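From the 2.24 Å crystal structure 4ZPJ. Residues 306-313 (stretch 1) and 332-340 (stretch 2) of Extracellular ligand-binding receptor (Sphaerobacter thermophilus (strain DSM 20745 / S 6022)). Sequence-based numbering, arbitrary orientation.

Stretch 1 306-313: GTLYTAYN
Stretch 2 332-340: ILPGLVDYA

The centre of the contact is apolar and built around Tyr309 and Tyr339. Their ring planes lie 10° apart with centroids 5.0 Å apart, but the rings are slid so far that they barely overlap. The slide puts Tyr309 CB over the face of the Tyr339 ring, 3.9 Å from its centroid, as a CH-pi contact. Tyr309 CB comes within 3.5 Å of Tyr339 CG. Both side chains are t at chi1, and both CA-to-CB bonds point toward the other stretch.

Leu308 also points toward stretch 2. Its CB meets Leu336 CD2 at 3.6 Å, and its CG lies 4.0 Å from Tyr339 CE2. Chi1 is off-well in both leucines, at -140° in Leu308 and -114° in Leu336. Thr307, t at chi1, places OG1 3.7 Å from Leu336 CD1.

The chains run antiparallel in register: Tyr309 CA is 6.0 Å from Leu336 CA, and Ala311 CA is 6.3 Å from Pro334 CA. Stretch 1 leaves a strand at Thr307. Thr310 to Asn313 form a type I turn, closed by Asn313 N to Thr310 O at 3.1 Å; Tyr312 N also bonds Thr310 OG1 at 3.2 Å. Stretch 2 is extended through Leu333 and Pro334 (phi/psi -86/143 and -74/145), then helical from Leu336. Gly335 is the N-cap residue; its N bonds Asp338 OD2 at 2.7 Å, and its O accepts from Tyr339 N at 2.9 Å.

Farther out, Ala311 CB sits 4.2 Å from both Leu333 CB and Pro334 CD. Tyr312, m at chi1, brings CZ within 3.7 Å of Leu333 CD1; Leu333 is m, t.

No direct hydrogen bond joins the stretches. Water 1 bridges them instead, accepting from Ala311 N at 2.8 Å and donating to Pro334 O at 2.9 Å.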

ATOM      1  N   GLY A 306      12.044   1.293  -0.933  1.00 37.25           N
ATOM      2  CA  GLY A 306      11.182   1.464   0.213  1.00 36.72           C
ATOM      3  C   GLY A 306       9.956   0.617   0.065  1.00 35.96           C
ATOM      4  O   GLY A 306       9.416   0.467  -1.037  1.00 40.14           O
ATOM      5  N   THR A 307       9.507   0.039   1.157  1.00 33.42           N
ATOM      6  CA  THR A 307       8.265  -0.716   1.150  1.00 33.93           C
ATOM      7  C   THR A 307       7.534  -0.721   2.489  1.00 32.49           C
ATOM      8  O   THR A 307       8.098  -0.411   3.555  1.00 33.68           O
ATOM      9  CB  THR A 307       8.474  -2.181   0.703  1.00 37.09           C
ATOM     10  OG1 THR A 307       7.194  -2.802   0.356  1.00 38.50           O
ATOM     11  CG2 THR A 307       9.191  -2.987   1.769  1.00 36.31           C
ATOM     12  N   LEU A 308       6.275  -1.092   2.409  1.00 30.60           N
ATOM     13  CA  LEU A 308       5.389  -1.168   3.555  1.00 33.73           C
ATOM     14  C   LEU A 308       5.684  -2.454   4.363  1.00 33.37           C
ATOM     15  O   LEU A 308       5.524  -2.494   5.569  1.00 35.35           O
ATOM     16  CB  LEU A 308       3.958  -1.146   3.039  1.00 36.08           C
ATOM     17  CG  LEU A 308       2.834  -0.374   3.707  1.00 40.41           C
ATOM     18  CD1 LEU A 308       3.058   1.111   3.894  1.00 40.27           C
ATOM     19  CD2 LEU A 308       1.595  -0.624   2.848  1.00 46.51           C
ATOM     20  N   TYR A 309       6.097  -3.517   3.685  1.00 32.05           N
ATOM     21  CA  TYR A 309       6.165  -4.832   4.326  1.00 32.59           C
ATOM     22  C   TYR A 309       6.910  -5.799   3.451  1.00 32.33           C
ATOM     23  O   TYR A 309       6.776  -5.751   2.236  1.00 35.83           O
ATOM     24  CB  TYR A 309       4.767  -5.445   4.633  1.00 31.96           C
ATOM     25  CG  TYR A 309       4.905  -6.769   5.404  1.00 31.12           C
ATOM     26  CD1 TYR A 309       5.452  -6.809   6.666  1.00 33.94           C
ATOM     27  CD2 TYR A 309       4.565  -7.957   4.833  1.00 32.24           C
ATOM     28  CE1 TYR A 309       5.661  -8.012   7.334  1.00 33.28           C
ATOM     29  CE2 TYR A 309       4.763  -9.157   5.485  1.00 32.54           C
ATOM     30  CZ  TYR A 309       5.319  -9.189   6.717  1.00 33.65           C
ATOM     31  OH  TYR A 309       5.497 -10.426   7.368  1.00 38.16           O
ATOM     32  N   THR A 310       7.670  -6.689   4.091  1.00 31.88           N
ATOM     33  CA  THR A 310       8.209  -7.878   3.455  1.00 32.26           C
ATOM     34  C   THR A 310       8.099  -8.985   4.481  1.00 33.32           C
ATOM     35  O   THR A 310       8.351  -8.743   5.651  1.00 33.62           O
ATOM     36  CB  THR A 310       9.707  -7.700   3.107  1.00 32.85           C
ATOM     37  OG1 THR A 310      10.283  -8.936   2.735  1.00 31.82           O
ATOM     38  CG2 THR A 310      10.536  -7.080   4.325  1.00 32.44           C
ATOM     39  N   ALA A 311       7.750 -10.196   4.004  1.00 33.38           N
ATOM     40  CA  ALA A 311       7.715 -11.413   4.753  1.00 33.49           C
ATOM     41  C   ALA A 311       9.053 -11.829   5.410  1.00 35.95           C
ATOM     42  O   ALA A 311       9.085 -12.662   6.369  1.00 37.76           O
ATOM     43  CB  ALA A 311       7.164 -12.500   3.861  1.00 33.08           C
ATOM     44  N   TYR A 312      10.153 -11.231   4.964  1.00 35.48           N
ATOM     45  CA  TYR A 312      11.471 -11.509   5.582  1.00 37.10           C
ATOM     46  C   TYR A 312      11.832 -10.554   6.705  1.00 38.89           C
ATOM     47  O   TYR A 312      12.991 -10.514   7.118  1.00 38.47           O
ATOM     48  CB  TYR A 312      12.584 -11.563   4.517  1.00 38.66           C
ATOM     49  CG  TYR A 312      12.320 -12.732   3.557  1.00 41.79           C
ATOM     50  CD1 TYR A 312      12.786 -14.053   3.831  1.00 42.18           C
ATOM     51  CD2 TYR A 312      11.468 -12.561   2.492  1.00 40.99           C
ATOM     52  CE1 TYR A 312      12.455 -15.112   2.983  1.00 42.79           C
ATOM     53  CE2 TYR A 312      11.142 -13.606   1.637  1.00 43.46           C
ATOM     54  CZ  TYR A 312      11.621 -14.880   1.892  1.00 43.03           C
ATOM     55  OH  TYR A 312      11.237 -15.855   1.017  1.00 44.72           O
ATOM     56  N   ASN A 313      10.858  -9.803   7.230  1.00 36.19           N
ATOM     57  CA  ASN A 313      11.174  -8.873   8.280  1.00 36.37           C
ATOM     58  C   ASN A 313      11.533  -9.707   9.512  1.00 40.07           C
ATOM     59  O   ASN A 313      10.896 -10.736   9.768  1.00 36.47           O
ATOM     60  CB  ASN A 313      10.007  -7.939   8.534  1.00 34.92           C
ATOM     61  CG  ASN A 313      10.365  -6.758   9.395  1.00 33.13           C
ATOM     62  OD1 ASN A 313      11.527  -6.382   9.517  1.00 34.26           O
ATOM     63  ND2 ASN A 313       9.363  -6.179  10.023  1.00 33.28           N
ATOM     64  N   ILE A 332       2.292 -20.149   0.754  1.00 50.14           N
ATOM     65  CA  ILE A 332       2.469 -18.921   0.019  1.00 49.54           C
ATOM     66  C   ILE A 332       2.726 -17.748   0.996  1.00 47.95           C
ATOM     67  O   ILE A 332       2.102 -17.630   2.057  1.00 49.15           O
ATOM     68  CB  ILE A 332       1.296 -18.634  -0.927  1.00 50.25           C
ATOM     69  CG1 ILE A 332       1.180 -19.758  -1.984  1.00 51.88           C
ATOM     70  CG2 ILE A 332       1.502 -17.311  -1.651  1.00 47.93           C
ATOM     71  CD1 ILE A 332      -0.166 -19.785  -2.669  1.00 49.21           C
ATOM     72  N   LEU A 333       3.673 -16.902   0.642  1.00 44.02           N
ATOM     73  CA  LEU A 333       4.102 -15.818   1.530  1.00 43.09           C
ATOM     74  C   LEU A 333       3.176 -14.624   1.295  1.00 39.93           C
ATOM     75  O   LEU A 333       2.785 -14.371   0.178  1.00 38.42           O
ATOM     76  CB  LEU A 333       5.590 -15.449   1.259  1.00 42.93           C
ATOM     77  CG  LEU A 333       6.694 -16.430   1.686  1.00 43.77           C
ATOM     78  CD1 LEU A 333       8.098 -15.899   1.493  1.00 43.73           C
ATOM     79  CD2 LEU A 333       6.585 -16.822   3.127  1.00 42.98           C
ATOM     80  N   PRO A 334       2.828 -13.886   2.357  1.00 38.74           N
ATOM     81  CA  PRO A 334       2.059 -12.671   2.188  1.00 39.51           C
ATOM     82  C   PRO A 334       2.879 -11.543   1.620  1.00 39.55           C
ATOM     83  O   PRO A 334       4.071 -11.432   1.919  1.00 40.47           O
ATOM     84  CB  PRO A 334       1.653 -12.320   3.617  1.00 39.24           C
ATOM     85  CG  PRO A 334       2.777 -12.812   4.429  1.00 38.05           C
ATOM     86  CD  PRO A 334       3.241 -14.079   3.756  1.00 38.70           C
ATOM     87  N   GLY A 335       2.236 -10.724   0.803  1.00 39.55           N
ATOM     88  CA  GLY A 335       2.826  -9.524   0.307  1.00 39.55           C
ATOM     89  C   GLY A 335       2.143  -8.278   0.802  1.00 43.53           C
ATOM     90  O   GLY A 335       1.549  -8.258   1.883  1.00 40.97           O
ATOM     91  N   LEU A 336       2.206  -7.240  -0.033  1.00 41.49           N
ATOM     92  CA  LEU A 336       1.852  -5.896   0.365  1.00 43.59           C
ATOM     93  C   LEU A 336       0.374  -5.724   0.646  1.00 40.40           C
ATOM     94  O   LEU A 336      -0.024  -5.113   1.657  1.00 37.36           O
ATOM     95  CB  LEU A 336       2.218  -4.954  -0.793  1.00 48.84           C
ATOM     96  CG  LEU A 336       3.334  -3.998  -0.439  1.00 55.69           C
ATOM     97  CD1 LEU A 336       4.194  -3.647  -1.641  1.00 54.64           C
ATOM     98  CD2 LEU A 336       2.626  -2.776   0.139  1.00 62.50           C
ATOM     99  N   VAL A 337      -0.419  -6.180  -0.319  1.00 35.94           N
ATOM    100  CA  VAL A 337      -1.846  -6.137  -0.214  1.00 38.88           C
ATOM    101  C   VAL A 337      -2.411  -7.041   0.901  1.00 36.85           C
ATOM    102  O   VAL A 337      -3.432  -6.723   1.480  1.00 39.70           O
ATOM    103  CB  VAL A 337      -2.531  -6.435  -1.576  1.00 41.45           C
ATOM    104  CG1 VAL A 337      -2.160  -5.341  -2.571  1.00 43.82           C
ATOM    105  CG2 VAL A 337      -2.120  -7.820  -2.119  1.00 46.53           C
ATOM    106  N   ASP A 338      -1.787  -8.174   1.149  1.00 36.90           N
ATOM    107  CA  ASP A 338      -2.153  -9.033   2.268  1.00 36.48           C
ATOM    108  C   ASP A 338      -1.833  -8.299   3.534  1.00 36.18           C
ATOM    109  O   ASP A 338      -2.600  -8.345   4.460  1.00 36.13           O
ATOM    110  CB  ASP A 338      -1.389 -10.363   2.270  1.00 37.37           C
ATOM    111  CG  ASP A 338      -1.430 -11.102   0.904  1.00 40.63           C
ATOM    112  OD1 ASP A 338      -2.486 -11.620   0.517  1.00 38.65           O
ATOM    113  OD2 ASP A 338      -0.361 -11.213   0.267  1.00 43.35           O
ATOM    114  N   TYR A 339      -0.676  -7.627   3.587  1.00 36.17           N
ATOM    115  CA  TYR A 339      -0.273  -6.915   4.777  1.00 31.53           C
ATOM    116  C   TYR A 339      -1.274  -5.813   5.121  1.00 34.15           C
ATOM    117  O   TYR A 339      -1.713  -5.635   6.308  1.00 34.61           O
ATOM    118  CB  TYR A 339       1.147  -6.319   4.596  1.00 31.38           C
ATOM    119  CG  TYR A 339       1.468  -5.310   5.686  1.00 32.15           C
ATOM    120  CD1 TYR A 339       1.792  -5.713   6.956  1.00 32.44           C
ATOM    121  CD2 TYR A 339       1.330  -3.945   5.449  1.00 32.68           C
ATOM    122  CE1 TYR A 339       2.069  -4.770   7.963  1.00 34.81           C
ATOM    123  CE2 TYR A 339       1.537  -3.001   6.455  1.00 32.00           C
ATOM    124  CZ  TYR A 339       1.931  -3.397   7.691  1.00 32.86           C
ATOM    125  OH  TYR A 339       2.169  -2.417   8.653  1.00 31.63           O
ATOM    126  N   ALA A 340      -1.625  -5.044   4.101  1.00 32.47           N
ATOM    127  CA  ALA A 340      -2.495  -3.887   4.296  1.00 34.41           C
ATOM    128  C   ALA A 340      -3.914  -4.285   4.747  1.00 35.26           C
ATOM    129  O   ALA A 340      -4.476  -3.634   5.635  1.00 36.41           O
ATOM    130  CB  ALA A 340      -2.555  -3.041   3.023  1.00 35.54           C
TER
HETATM  131  O   HOH W   1       6.573 -10.123   1.462  1.00 38.54           O